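Local coordinates for PrgZ (Enterococcus faecalis, PDB 4FAJ), which binds the sex pheromone peptide cCF10 as a membrane-anchored extracellular receptor of the solute-binding protein family, and probably serves in peptide transport, at residues 72-76 and 209-214; 97-101 and 547-551; 138-143 and 185-191; 236-242 and 253-258. Residues are numbered along the deposited sequence.

From the N terminus, the chain first lays down 72-76, the loop between strand 61-66 and helix 81-90; contact 1 closes on it when 209-214 returns after 132 residues. Before that, the turn between strands 95-97 and 103-105 opens contact 2, which closes only near the C terminus, at strand 547-548 and the loop after it; contacts 1 and 2 therefore cross. Contact 3, helix 139-150 against the 183-194 hairpin, is nested inside both loops. Contact 4, the hairpin of strands 239-243 and 252-257, follows contacts 1 and 3 in series and lies within the loop of contact 2. In space contact 1 touches contact 3 through Pro213 and Phe142, and contact 4 through Leu73 and Leu241.

Contact 1 of 4, residues 72-76 and 209-214; sequences SLDPA and TAYYPV
This is a buried packing contact between two loops: 72-76, between strand 61-66 and helix 81-90, and 209-214, between helices 202-205 and 216-222. Pro75 is the residue that makes it. Pro75 CA lies 4.9 Å from Ala210 CA. The proline ring, puckered C-gamma exo, faces the second loop with Pro75 CG 4.0 Å from Tyr212 CB and 3.9 Å from Val214 CG1, while Pro75 CB rests 3.4 Å from Thr209 O. A compact, rigid ring suits such a crowded place. The 72-76 loop is shaped by two successive side-chain turns. Ser72 in the t rotamer makes an ST turn, Asp74 N donating to Ser72 OG at 3.0 Å; Asp74, also t, makes an Asx turn, Ala76 N donating to Asp74 OD1 at 3.1 Å. Asp74 OD2 forms a salt bridge with Arg148 of helix 139-150. Across the gap, 209-211 is a short 3-10 turn, with Tyr212 N bonded to Thr209 O at 2.9 Å, after which the chain extends through Pro213 to Val214. Ala210, having little side chain, allows a close approach: Ala210 CA makes a CA-H...O contact of 3.6 Å with Pro75 O. That carbonyl also accepts from a water (Pro75 O to water 2.7 Å), which in turn accepts from Thr209 OG1 at 2.9 Å, Thr209 being in the p rotamer.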
loop_
_atom_site.group_PDB
_atom_site.type_symbol
_atom_site.label_atom_id
_atom_site.label_comp_id
_atom_site.label_asym_id
_atom_site.label_seq_id
_atom_site.Cartn_x
_atom_site.Cartn_y
_atom_site.Cartn_z
ATOM N N SER A 72 6.574 5.497 -9.409
ATOM C CA SER A 72 6.438 6.939 -9.257
ATOM C C SER A 72 7.548 7.521 -8.375
ATOM O O SER A 72 8.009 6.868 -7.430
ATOM C CB SER A 72 5.057 7.275 -8.662
ATOM O OG SER A 72 4.948 8.651 -8.349
ATOM N N LEU A 73 7.976 8.737 -8.709
ATOM C CA LEU A 73 8.889 9.517 -7.880
ATOM C C LEU A 73 8.203 10.769 -7.311
ATOM O O LEU A 73 8.879 11.696 -6.844
ATOM C CB LEU A 73 10.121 9.920 -8.693
ATOM C CG LEU A 73 10.942 8.799 -9.318
ATOM C CD1 LEU A 73 12.045 9.386 -10.197
ATOM C CD2 LEU A 73 11.529 7.929 -8.227
ATOM N N ASP A 74 6.875 10.794 -7.356
ATOM C CA ASP A 74 6.086 11.956 -6.937
ATOM C C ASP A 74 5.135 11.565 -5.797
ATOM O O ASP A 74 4.228 10.747 -5.990
ATOM C CB ASP A 74 5.300 12.502 -8.126
ATOM C CG ASP A 74 4.508 13.775 -7.803
ATOM O OD1 ASP A 74 4.519 14.274 -6.652
ATOM O OD2 ASP A 74 3.845 14.280 -8.731
ATOM N N PRO A 75 5.315 12.180 -4.611
ATOM C CA PRO A 75 4.409 11.952 -3.479
ATOM C C PRO A 75 2.922 11.983 -3.841
ATOM O O PRO A 75 2.126 11.219 -3.292
ATOM C CB PRO A 75 4.738 13.125 -2.539
ATOM C CG PRO A 75 6.161 13.398 -2.783
ATOM C CD PRO A 75 6.362 13.166 -4.270
ATOM N N ALA A 76 2.544 12.882 -4.737
ATOM C CA ALA A 76 1.150 13.031 -5.113
ATOM C C ALA A 76 0.609 11.814 -5.861
ATOM O O ALA A 76 -0.578 11.540 -5.775
ATOM C CB ALA A 76 0.949 14.305 -5.946
ATOM N N THR A 209 3.806 9.101 2.815
ATOM C CA THR A 209 4.480 9.718 1.668
ATOM C C THR A 209 3.557 10.686 0.921
ATOM O O THR A 209 4.004 11.723 0.450
ATOM C CB THR A 209 5.090 8.659 0.711
ATOM O OG1 THR A 209 4.060 7.824 0.170
ATOM C CG2 THR A 209 6.131 7.810 1.443
ATOM N N ALA A 210 2.267 10.378 0.845
ATOM C CA ALA A 210 1.289 11.281 0.203
ATOM C C ALA A 210 1.254 12.687 0.806
ATOM O O ALA A 210 0.933 13.658 0.111
ATOM C CB ALA A 210 -0.115 10.669 0.248
ATOM N N TYR A 211 1.571 12.790 2.100
ATOM C CA TYR A 211 1.658 14.076 2.801
ATOM C C TYR A 211 3.066 14.723 2.783
ATOM O O TYR A 211 3.274 15.778 3.389
ATOM C CB TYR A 211 1.175 13.902 4.260
ATOM C CG TYR A 211 -0.327 13.934 4.444
ATOM C CD1 TYR A 211 -1.109 12.804 4.224
ATOM C CD2 TYR A 211 -0.964 15.099 4.861
ATOM C CE1 TYR A 211 -2.484 12.841 4.416
ATOM C CE2 TYR A 211 -2.324 15.142 5.054
ATOM C CZ TYR A 211 -3.080 14.012 4.839
ATOM O OH TYR A 211 -4.423 14.093 5.047
ATOM N N TYR A 212 4.021 14.122 2.078
ATOM C CA TYR A 212 5.365 14.714 1.971
ATOM C C TYR A 212 5.290 16.071 1.262
ATOM O O TYR A 212 4.372 16.324 0.448
ATOM C CB TYR A 212 6.346 13.772 1.238
ATOM C CG TYR A 212 6.876 12.591 2.053
ATOM C CD1 TYR A 212 6.312 12.228 3.284
ATOM C CD2 TYR A 212 7.922 11.808 1.568
ATOM C CE1 TYR A 212 6.797 11.124 4.009
ATOM C CE2 TYR A 212 8.409 10.692 2.294
ATOM C CZ TYR A 212 7.844 10.363 3.508
ATOM O OH TYR A 212 8.332 9.267 4.218
ATOM N N PRO A 213 6.223 16.979 1.597
ATOM C CA PRO A 213 6.283 18.213 0.829
ATOM C C PRO A 213 6.918 17.965 -0.538
ATOM O O PRO A 213 7.599 16.958 -0.736
ATOM C CB PRO A 213 7.197 19.103 1.670
ATOM C CG PRO A 213 8.140 18.130 2.354
ATOM C CD PRO A 213 7.356 16.846 2.532
ATOM N N VAL A 214 6.680 18.878 -1.463
ATOM C CA VAL A 214 7.492 18.983 -2.661
ATOM C C VAL A 214 7.959 20.415 -2.740
ATOM O O VAL A 214 7.288 21.319 -2.225
ATOM C CB VAL A 214 6.729 18.578 -3.949
ATOM C CG1 VAL A 214 6.522 17.058 -3.979
ATOM C CG2 VAL A 214 5.420 19.325 -4.059
HETATM O O HOH W 1 2.702 8.863 -2.168
#

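Contact 2 of 4, residues 97-101 and 547-551; sequences LDEKN and LMHSI
A histidine-asparagine hydrogen bond and three bridging waters join the turn after strand 95-97 to strand 547-548 and the loop that follows it, across 445 intervening residues. His549, rotamer m, donates from ND1 to Asn101 OD1 at 2.8 Å, so ND1 carries the proton. The type I turn from Asp98 to Asn101 is closed by Asn101 N to Asp98 O at 2.8 Å; Asp98, rotamer p, adds an Asx turn through Lys100 N to Asp98 OD1 at 2.9 Å. Asn101, the last residue of the turn, has positive phi (62/30), in the left-handed helical region that asparagine tolerates, and rotamer m. Glu99 CA lies 6.4 Å from Leu547 CA, and Asn101 CA 6.6 Å from His549 CA. Asp98 O also meets the imidazole edge, 3.3 Å from His549 CE1, and Leu97 CB is 3.6 Å from His549 CE1. Leu97 CD1 packs on Ile551 CG1 at 4.0 Å; separately, Leu547 CD2 is in van der Waals contact with Leu97 O at 3.8 Å. One water lies 2.8 Å from both Leu97 O and His549 NE2; another bridges Glu99 O at 2.8 Å and Met548 O at 2.7 Å; a third accepts from Asn101 ND2 at 3.0 Å and Ser550 N at 2.9 Å. Backbone bonding of Ser550 to Ala317 ties this segment to strand 311-324. Both ring nitrogens of His549 thus have partners, Asn101 and a water shared with Leu97 O, in a partly hydrated seam.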
loop_
_atom_site.group_PDB
_atom_site.type_symbol
_atom_site.label_atom_id
_atom_site.label_comp_id
_atom_site.label_asym_id
_atom_site.label_seq_id
_atom_site.Cartn_x
_atom_site.Cartn_y
_atom_site.Cartn_z
ATOM N N LEU A 97 7.588 7.048 11.173
ATOM C CA LEU A 97 7.254 5.974 12.110
ATOM C C LEU A 97 8.471 5.447 12.848
ATOM O O LEU A 97 9.559 5.285 12.270
ATOM C CB LEU A 97 6.537 4.812 11.401
ATOM C CG LEU A 97 5.187 5.107 10.751
ATOM C CD1 LEU A 97 4.531 3.770 10.367
ATOM C CD2 LEU A 97 4.241 5.959 11.620
ATOM N N ASP A 98 8.292 5.198 14.139
ATOM C CA ASP A 98 9.323 4.565 14.948
ATOM C C ASP A 98 9.159 3.045 14.919
ATOM O O ASP A 98 8.285 2.518 14.237
ATOM C CB ASP A 98 9.315 5.106 16.395
ATOM C CG ASP A 98 8.037 4.770 17.169
ATOM O OD1 ASP A 98 7.258 3.885 16.737
ATOM O OD2 ASP A 98 7.816 5.417 18.223
ATOM N N GLU A 99 10.004 2.355 15.678
ATOM C CA GLU A 99 10.012 0.893 15.715
ATOM C C GLU A 99 8.681 0.266 16.155
ATOM O O GLU A 99 8.431 -0.919 15.899
ATOM C CB GLU A 99 11.184 0.384 16.581
ATOM C CG GLU A 99 11.125 0.737 18.080
ATOM C CD GLU A 99 11.567 2.163 18.398
ATOM O OE1 GLU A 99 11.828 2.956 17.450
ATOM O OE2 GLU A 99 11.653 2.494 19.609
ATOM N N LYS A 100 7.828 1.056 16.803
ATOM C CA LYS A 100 6.499 0.606 17.214
ATOM C C LYS A 100 5.408 1.124 16.293
ATOM O O LYS A 100 4.233 1.085 16.640
ATOM C CB LYS A 100 6.226 1.052 18.655
ATOM C CG LYS A 100 7.192 0.432 19.651
ATOM C CD LYS A 100 6.774 0.689 21.092
ATOM C CE LYS A 100 7.367 -0.351 22.030
ATOM N NZ LYS A 100 8.857 -0.415 21.943
ATOM N N ASN A 101 5.801 1.592 15.106
ATOM C CA ASN A 101 4.868 2.134 14.116
ATOM C C ASN A 101 4.095 3.374 14.581
ATOM O O ASN A 101 2.981 3.629 14.117
ATOM C CB ASN A 101 3.913 1.042 13.612
ATOM C CG ASN A 101 4.653 -0.139 13.008
ATOM O OD1 ASN A 101 5.761 0.009 12.483
ATOM N ND2 ASN A 101 4.037 -1.319 13.065
ATOM N N LEU A 547 14.853 -0.634 9.980
ATOM C CA LEU A 547 13.519 -0.626 10.574
ATOM C C LEU A 547 12.538 -1.238 9.556
ATOM O O LEU A 547 12.473 -0.792 8.419
ATOM C CB LEU A 547 13.109 0.803 10.922
ATOM C CG LEU A 547 12.622 1.087 12.326
ATOM C CD1 LEU A 547 13.718 0.719 13.336
ATOM C CD2 LEU A 547 12.231 2.556 12.459
ATOM N N MET A 548 11.801 -2.262 9.963
ATOM C CA MET A 548 10.804 -2.904 9.103
ATOM C C MET A 548 9.412 -2.638 9.693
ATOM O O MET A 548 9.208 -2.860 10.878
ATOM C CB MET A 548 11.078 -4.405 9.033
ATOM C CG MET A 548 10.223 -5.164 8.027
ATOM S SD MET A 548 10.604 -6.932 7.987
ATOM C CE MET A 548 9.654 -7.438 6.572
ATOM N N HIS A 549 8.470 -2.154 8.879
ATOM C CA HIS A 549 7.146 -1.768 9.358
ATOM C C HIS A 549 6.073 -2.693 8.776
ATOM O O HIS A 549 6.078 -2.965 7.568
ATOM C CB HIS A 549 6.834 -0.322 8.952
ATOM C CG HIS A 549 7.793 0.691 9.501
ATOM N ND1 HIS A 549 7.808 1.056 10.829
ATOM C CD2 HIS A 549 8.741 1.443 8.893
ATOM C CE1 HIS A 549 8.745 1.968 11.024
ATOM N NE2 HIS A 549 9.321 2.228 9.866
ATOM N N SER A 550 5.148 -3.160 9.617
ATOM C CA SER A 550 3.995 -3.948 9.139
ATOM C C SER A 550 2.879 -3.066 8.522
ATOM O O SER A 550 1.954 -3.580 7.872
ATOM C CB SER A 550 3.429 -4.795 10.266
ATOM O OG SER A 550 3.058 -3.974 11.357
ATOM N N ILE A 551 2.968 -1.757 8.744
ATOM C CA ILE A 551 2.096 -0.765 8.105
ATOM C C ILE A 551 2.935 0.332 7.421
ATOM O O ILE A 551 4.071 0.600 7.823
ATOM C CB ILE A 551 1.119 -0.081 9.111
ATOM C CG1 ILE A 551 1.870 0.782 10.130
ATOM C CG2 ILE A 551 0.259 -1.099 9.836
ATOM C CD1 ILE A 551 0.942 1.536 11.097
HETATM O O HOH W 2 10.558 4.701 9.743
HETATM O O HOH W 3 8.479 -1.802 13.251
HETATM O O HOH W 4 6.134 -3.342 12.362
#

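Contact 3 of 4, residues 138-143 and 185-191; sequences TASDFV and SIGEKTL
Hydrogen bonding begins at the first turn of helix 139-150, where Ala139 N donates to Glu188 O at 2.8 Å. The backbone pairing is correspondingly close: CA atoms of Thr138 and Glu188, and of Ala139 and Lys189, are each 5.2 Å apart. Thr138 is the N-cap, rotamer p; Thr138 OG1 accepts from Asp141 N at 3.2 Å, and OD2 of Asp141, whose side chain is in the m rotamer, accepts from Thr138 N at 3.0 Å, a reciprocal capping box well served by threonine and aspartate. The facing segment bends between strands 183-186 and 190-194, with Ile186 N bonded to Thr190 O at 2.9 Å and Gly187 at phi/psi 72/-152, where glycine is most easily accommodated. Lys189 CB points away from the helix, and its NZ forms a salt bridge with Asp127. Two waters add bridges. One accepts from Ser140 N at 3.0 Å and donates to Gly187 O at 3.3 Å; the other lies 3.2 Å from Ser140 OG and 3.1 Å from Ser185 OG. In the apolar group, Leu191 (m, t) points at the helix, its CG 3.9 Å from Ala139 CB, its CD1 3.8 Å from Phe142 CB and its CD2 4.0 Å from Val143 CG2. Ala139 is small enough for close van der Waals approaches, Ala139 CB lying 3.3 Å from Thr190 O and 3.6 Å from Ser185 CB. What results is a capped helix N terminus docked on the tight end of an antiparallel beta hairpin, at one edge of a four-stranded sheet.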
loop_
_atom_site.group_PDB
_atom_site.type_symbol
_atom_site.label_atom_id
_atom_site.label_comp_id
_atom_site.label_asym_id
_atom_site.label_seq_id
_atom_site.Cartn_x
_atom_site.Cartn_y
_atom_site.Cartn_z
ATOM N N THR A 138 9.901 25.044 3.767
ATOM C CA THR A 138 8.990 26.003 4.391
ATOM C C THR A 138 7.593 25.434 4.559
ATOM O O THR A 138 7.223 24.446 3.921
ATOM C CB THR A 138 8.862 27.309 3.574
ATOM O OG1 THR A 138 8.169 27.035 2.360
ATOM C CG2 THR A 138 10.243 27.943 3.263
ATOM N N ALA A 139 6.812 26.091 5.411
ATOM C CA ALA A 139 5.415 25.757 5.592
ATOM C C ALA A 139 4.654 25.877 4.262
ATOM O O ALA A 139 3.787 25.059 3.973
ATOM C CB ALA A 139 4.794 26.654 6.641
ATOM N N SER A 140 5.004 26.891 3.474
ATOM C CA SER A 140 4.424 27.107 2.135
ATOM C C SER A 140 4.641 25.966 1.138
ATOM O O SER A 140 3.767 25.708 0.303
ATOM C CB SER A 140 4.940 28.416 1.537
ATOM O OG SER A 140 4.245 29.491 2.129
ATOM N N ASP A 141 5.790 25.293 1.217
ATOM C CA ASP A 141 6.015 24.045 0.467
ATOM C C ASP A 141 4.932 22.995 0.779
ATOM O O ASP A 141 4.430 22.310 -0.137
ATOM C CB ASP A 141 7.397 23.427 0.777
ATOM C CG ASP A 141 8.567 24.230 0.209
ATOM O OD1 ASP A 141 8.458 24.801 -0.898
ATOM O OD2 ASP A 141 9.632 24.261 0.875
ATOM N N PHE A 142 4.591 22.837 2.065
ATOM C CA PHE A 142 3.548 21.886 2.456
ATOM C C PHE A 142 2.161 22.312 1.967
ATOM O O PHE A 142 1.426 21.487 1.407
ATOM C CB PHE A 142 3.527 21.646 3.980
ATOM C CG PHE A 142 4.639 20.765 4.472
ATOM C CD1 PHE A 142 4.501 19.382 4.481
ATOM C CD2 PHE A 142 5.823 21.319 4.959
ATOM C CE1 PHE A 142 5.526 18.562 4.938
ATOM C CE2 PHE A 142 6.846 20.501 5.422
ATOM C CZ PHE A 142 6.693 19.122 5.406
ATOM N N VAL A 143 1.821 23.586 2.151
ATOM C CA VAL A 143 0.527 24.107 1.701
ATOM C C VAL A 143 0.305 23.819 0.213
ATOM O O VAL A 143 -0.719 23.246 -0.166
ATOM C CB VAL A 143 0.374 25.624 1.963
ATOM C CG1 VAL A 143 -0.831 26.182 1.213
ATOM C CG2 VAL A 143 0.257 25.911 3.463
ATOM N N SER A 185 0.027 28.472 6.124
ATOM C CA SER A 185 1.288 28.841 6.762
ATOM C C SER A 185 1.096 30.076 7.631
ATOM O O SER A 185 0.274 30.947 7.327
ATOM C CB SER A 185 2.366 29.124 5.711
ATOM O OG SER A 185 1.905 30.080 4.771
ATOM N N ILE A 186 1.846 30.129 8.727
ATOM C CA ILE A 186 1.990 31.325 9.539
ATOM C C ILE A 186 3.497 31.563 9.602
ATOM O O ILE A 186 4.222 30.814 10.257
ATOM C CB ILE A 186 1.404 31.138 10.959
ATOM C CG1 ILE A 186 -0.056 30.695 10.886
ATOM C CG2 ILE A 186 1.510 32.431 11.753
ATOM C CD1 ILE A 186 -0.596 30.144 12.178
ATOM N N GLY A 187 3.977 32.568 8.876
ATOM C CA GLY A 187 5.417 32.756 8.712
ATOM C C GLY A 187 5.972 31.675 7.799
ATOM O O GLY A 187 5.252 31.153 6.939
ATOM N N GLU A 188 7.242 31.328 7.982
ATOM C CA GLU A 188 7.895 30.340 7.126
ATOM C C GLU A 188 7.927 28.936 7.753
ATOM O O GLU A 188 8.114 27.948 7.037
ATOM C CB GLU A 188 9.319 30.796 6.777
ATOM C CG GLU A 188 10.373 30.309 7.747
ATOM C CD GLU A 188 11.799 30.579 7.286
ATOM O OE1 GLU A 188 12.186 31.761 7.212
ATOM O OE2 GLU A 188 12.536 29.602 7.020
ATOM N N LYS A 189 7.731 28.851 9.072
ATOM C CA LYS A 189 7.927 27.591 9.815
ATOM C C LYS A 189 6.717 27.018 10.546
ATOM O O LYS A 189 6.847 25.973 11.168
ATOM C CB LYS A 189 9.068 27.753 10.825
ATOM C CG LYS A 189 10.434 28.019 10.192
ATOM C CD LYS A 189 11.579 27.917 11.208
ATOM C CE LYS A 189 12.804 28.709 10.760
ATOM N NZ LYS A 189 13.754 28.974 11.874
ATOM N N THR A 190 5.552 27.659 10.474
ATOM C CA THR A 190 4.381 27.160 11.195
ATOM C C THR A 190 3.262 26.802 10.224
ATOM O O THR A 190 2.963 27.557 9.292
ATOM C CB THR A 190 3.892 28.164 12.273
ATOM O OG1 THR A 190 4.924 28.339 13.246
ATOM C CG2 THR A 190 2.632 27.661 12.993
ATOM N N LEU A 191 2.663 25.639 10.461
ATOM C CA LEU A 191 1.507 25.150 9.722
ATOM C C LEU A 191 0.303 25.064 10.652
ATOM O O LEU A 191 0.430 24.580 11.779
ATOM C CB LEU A 191 1.802 23.759 9.172
ATOM C CG LEU A 191 2.591 23.632 7.874
ATOM C CD1 LEU A 191 3.001 22.163 7.666
ATOM C CD2 LEU A 191 1.752 24.144 6.690
HETATM O O HOH W 5 6.195 29.469 4.282
HETATM O O HOH W 6 1.053 29.340 1.906
#

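Contact 4 of 4, residues 236-242 and 253-258; sequences NGAFNLT and WTISKN
Strands 239-243 and 252-257 form an antiparallel beta hairpin at the edge of a four-stranded mixed sheet; their short segments approach to 4.2 Å at 141°. Before the strand, Gly237 O accepts from the side-chain ND2 of Asn258, rotamer t, at 2.9 Å, while Ala238 O accepts from the main-chain Asn258 N at 3.0 Å, which continues the backbone ladder. Phe239 opposes Lys257 as a non-hydrogen-bonded pair; its side chain, m, sets Phe239 CG 3.8 Å from Ile255 CD1, and Ile255 reaches on to Leu86 and Val90 of helix 81-90. Asn240 and Ser256 are the hydrogen-bonded pair: Asn240 N to Ser256 O is 2.6 Å and Ser256 N to Asn240 O 2.9 Å. Asn240, partly exposed, donates from ND2 to two waters, one of which donates to Lys257 O and the other to Asn258 OD1. Leu241 (t, p) returns to the Ile255 face as a non-hydrogen-bonded pair, its branched apolar end placing Leu241 CD1 4.0 Å from Ile255 CG2. Thr242 ends the segment with Thr242 N donating to Thr254 O at 3.1 Å. Its p rotamer brings the hydroxyl beside that of Ser256, itself m, and Thr242 OG1 and Ser256 OG are hydrogen-bonded at 2.9 Å.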
loop_
_atom_site.group_PDB
_atom_site.type_symbol
_atom_site.label_atom_id
_atom_site.label_comp_id
_atom_site.label_asym_id
_atom_site.label_seq_id
_atom_site.Cartn_x
_atom_site.Cartn_y
_atom_site.Cartn_z
ATOM N N ASN A 236 14.525 15.380 -0.126
ATOM C CA ASN A 236 14.922 15.949 1.167
ATOM C C ASN A 236 15.212 14.939 2.267
ATOM O O ASN A 236 15.185 15.298 3.455
ATOM C CB ASN A 236 13.807 16.874 1.664
ATOM C CG ASN A 236 12.512 16.121 1.942
ATOM O OD1 ASN A 236 12.258 15.065 1.356
ATOM N ND2 ASN A 236 11.688 16.659 2.840
ATOM N N GLY A 237 15.489 13.690 1.896
ATOM C CA GLY A 237 15.592 12.601 2.857
ATOM C C GLY A 237 17.000 12.175 3.214
ATOM O O GLY A 237 17.970 12.843 2.887
ATOM N N ALA A 238 17.085 11.046 3.900
ATOM C CA ALA A 238 18.353 10.495 4.371
ATOM C C ALA A 238 19.311 10.189 3.224
ATOM O O ALA A 238 20.533 10.300 3.375
ATOM C CB ALA A 238 18.092 9.238 5.191
ATOM N N PHE A 239 18.744 9.802 2.086
ATOM C CA PHE A 239 19.510 9.477 0.895
ATOM C C PHE A 239 19.023 10.279 -0.297
ATOM O O PHE A 239 17.906 10.774 -0.292
ATOM C CB PHE A 239 19.391 7.979 0.614
ATOM C CG PHE A 239 19.802 7.133 1.767
ATOM C CD1 PHE A 239 21.132 6.770 1.937
ATOM C CD2 PHE A 239 18.862 6.704 2.701
ATOM C CE1 PHE A 239 21.524 5.993 3.024
ATOM C CE2 PHE A 239 19.245 5.933 3.774
ATOM C CZ PHE A 239 20.586 5.577 3.940
ATOM N N ASN A 240 19.894 10.440 -1.291
ATOM C CA ASN A 240 19.538 11.018 -2.582
ATOM C C ASN A 240 19.378 9.890 -3.589
ATOM O O ASN A 240 20.034 8.867 -3.475
ATOM C CB ASN A 240 20.647 11.936 -3.106
ATOM C CG ASN A 240 20.770 13.232 -2.337
ATOM O OD1 ASN A 240 19.804 13.736 -1.780
ATOM N ND2 ASN A 240 21.979 13.804 -2.345
ATOM N N LEU A 241 18.523 10.063 -4.581
ATOM C CA LEU A 241 18.422 9.067 -5.660
ATOM C C LEU A 241 19.489 9.421 -6.683
ATOM O O LEU A 241 19.389 10.459 -7.338
ATOM C CB LEU A 241 17.036 9.073 -6.293
ATOM C CG LEU A 241 16.819 8.090 -7.457
ATOM C CD1 LEU A 241 16.922 6.645 -6.992
ATOM C CD2 LEU A 241 15.470 8.339 -8.129
ATOM N N THR A 242 20.525 8.589 -6.786
ATOM C CA THR A 242 21.689 8.901 -7.634
ATOM C C THR A 242 21.753 8.098 -8.945
ATOM O O THR A 242 22.470 8.487 -9.863
ATOM C CB THR A 242 23.023 8.756 -6.849
ATOM O OG1 THR A 242 23.069 7.490 -6.180
ATOM C CG2 THR A 242 23.153 9.872 -5.801
ATOM N N TRP A 253 18.432 0.284 -9.161
ATOM C CA TRP A 253 18.670 1.679 -8.811
ATOM C C TRP A 253 19.574 1.795 -7.592
ATOM O O TRP A 253 19.781 0.820 -6.846
ATOM C CB TRP A 253 17.355 2.458 -8.635
ATOM C CG TRP A 253 16.414 1.893 -7.642
ATOM C CD1 TRP A 253 16.300 2.243 -6.330
ATOM C CD2 TRP A 253 15.429 0.887 -7.875
ATOM N NE1 TRP A 253 15.311 1.511 -5.726
ATOM C CE2 TRP A 253 14.765 0.663 -6.651
ATOM C CE3 TRP A 253 15.049 0.144 -8.998
ATOM C CZ2 TRP A 253 13.733 -0.262 -6.523
ATOM C CZ3 TRP A 253 14.033 -0.787 -8.865
ATOM C CH2 TRP A 253 13.381 -0.976 -7.642
ATOM N N THR A 254 20.129 2.986 -7.402
ATOM C CA THR A 254 21.044 3.265 -6.292
ATOM C C THR A 254 20.670 4.574 -5.595
ATOM O O THR A 254 20.328 5.567 -6.253
ATOM C CB THR A 254 22.522 3.378 -6.786
ATOM O OG1 THR A 254 22.949 2.133 -7.373
ATOM C CG2 THR A 254 23.453 3.750 -5.625
ATOM N N ILE A 255 20.719 4.565 -4.260
ATOM C CA ILE A 255 20.567 5.783 -3.468
ATOM C C ILE A 255 21.848 5.987 -2.672
ATOM O O ILE A 255 22.527 5.024 -2.322
ATOM C CB ILE A 255 19.313 5.745 -2.531
ATOM C CG1 ILE A 255 19.506 4.731 -1.388
ATOM C CG2 ILE A 255 18.058 5.424 -3.354
ATOM C CD1 ILE A 255 18.254 4.500 -0.481
ATOM N N SER A 256 22.175 7.248 -2.396
ATOM C CA SER A 256 23.436 7.597 -1.750
ATOM C C SER A 256 23.183 8.610 -0.638
ATOM O O SER A 256 22.258 9.417 -0.728
ATOM C CB SER A 256 24.399 8.188 -2.781
ATOM O OG SER A 256 24.664 7.259 -3.816
ATOM N N LYS A 257 24.018 8.594 0.393
ATOM C CA LYS A 257 23.817 9.485 1.527
ATOM C C LYS A 257 23.680 10.948 1.097
ATOM O O LYS A 257 24.497 11.458 0.341
ATOM C CB LYS A 257 24.952 9.356 2.549
ATOM C CG LYS A 257 24.753 10.270 3.761
ATOM C CD LYS A 257 25.801 10.031 4.843
ATOM C CE LYS A 257 25.848 11.202 5.813
ATOM N NZ LYS A 257 26.442 10.838 7.133
ATOM N N ASN A 258 22.629 11.598 1.597
ATOM C CA ASN A 258 22.357 13.015 1.367
ATOM C C ASN A 258 23.024 13.858 2.456
ATOM O O ASN A 258 22.521 13.950 3.574
ATOM C CB ASN A 258 20.841 13.257 1.390
ATOM C CG ASN A 258 20.465 14.724 1.258
ATOM O OD1 ASN A 258 21.307 15.590 0.995
ATOM N ND2 ASN A 258 19.182 15.003 1.411
HETATM O O HOH W 7 22.100 11.688 5.299
HETATM O O HOH W 8 22.260 16.858 -1.261
HETATM O O HOH W 9 24.086 11.920 -2.419
#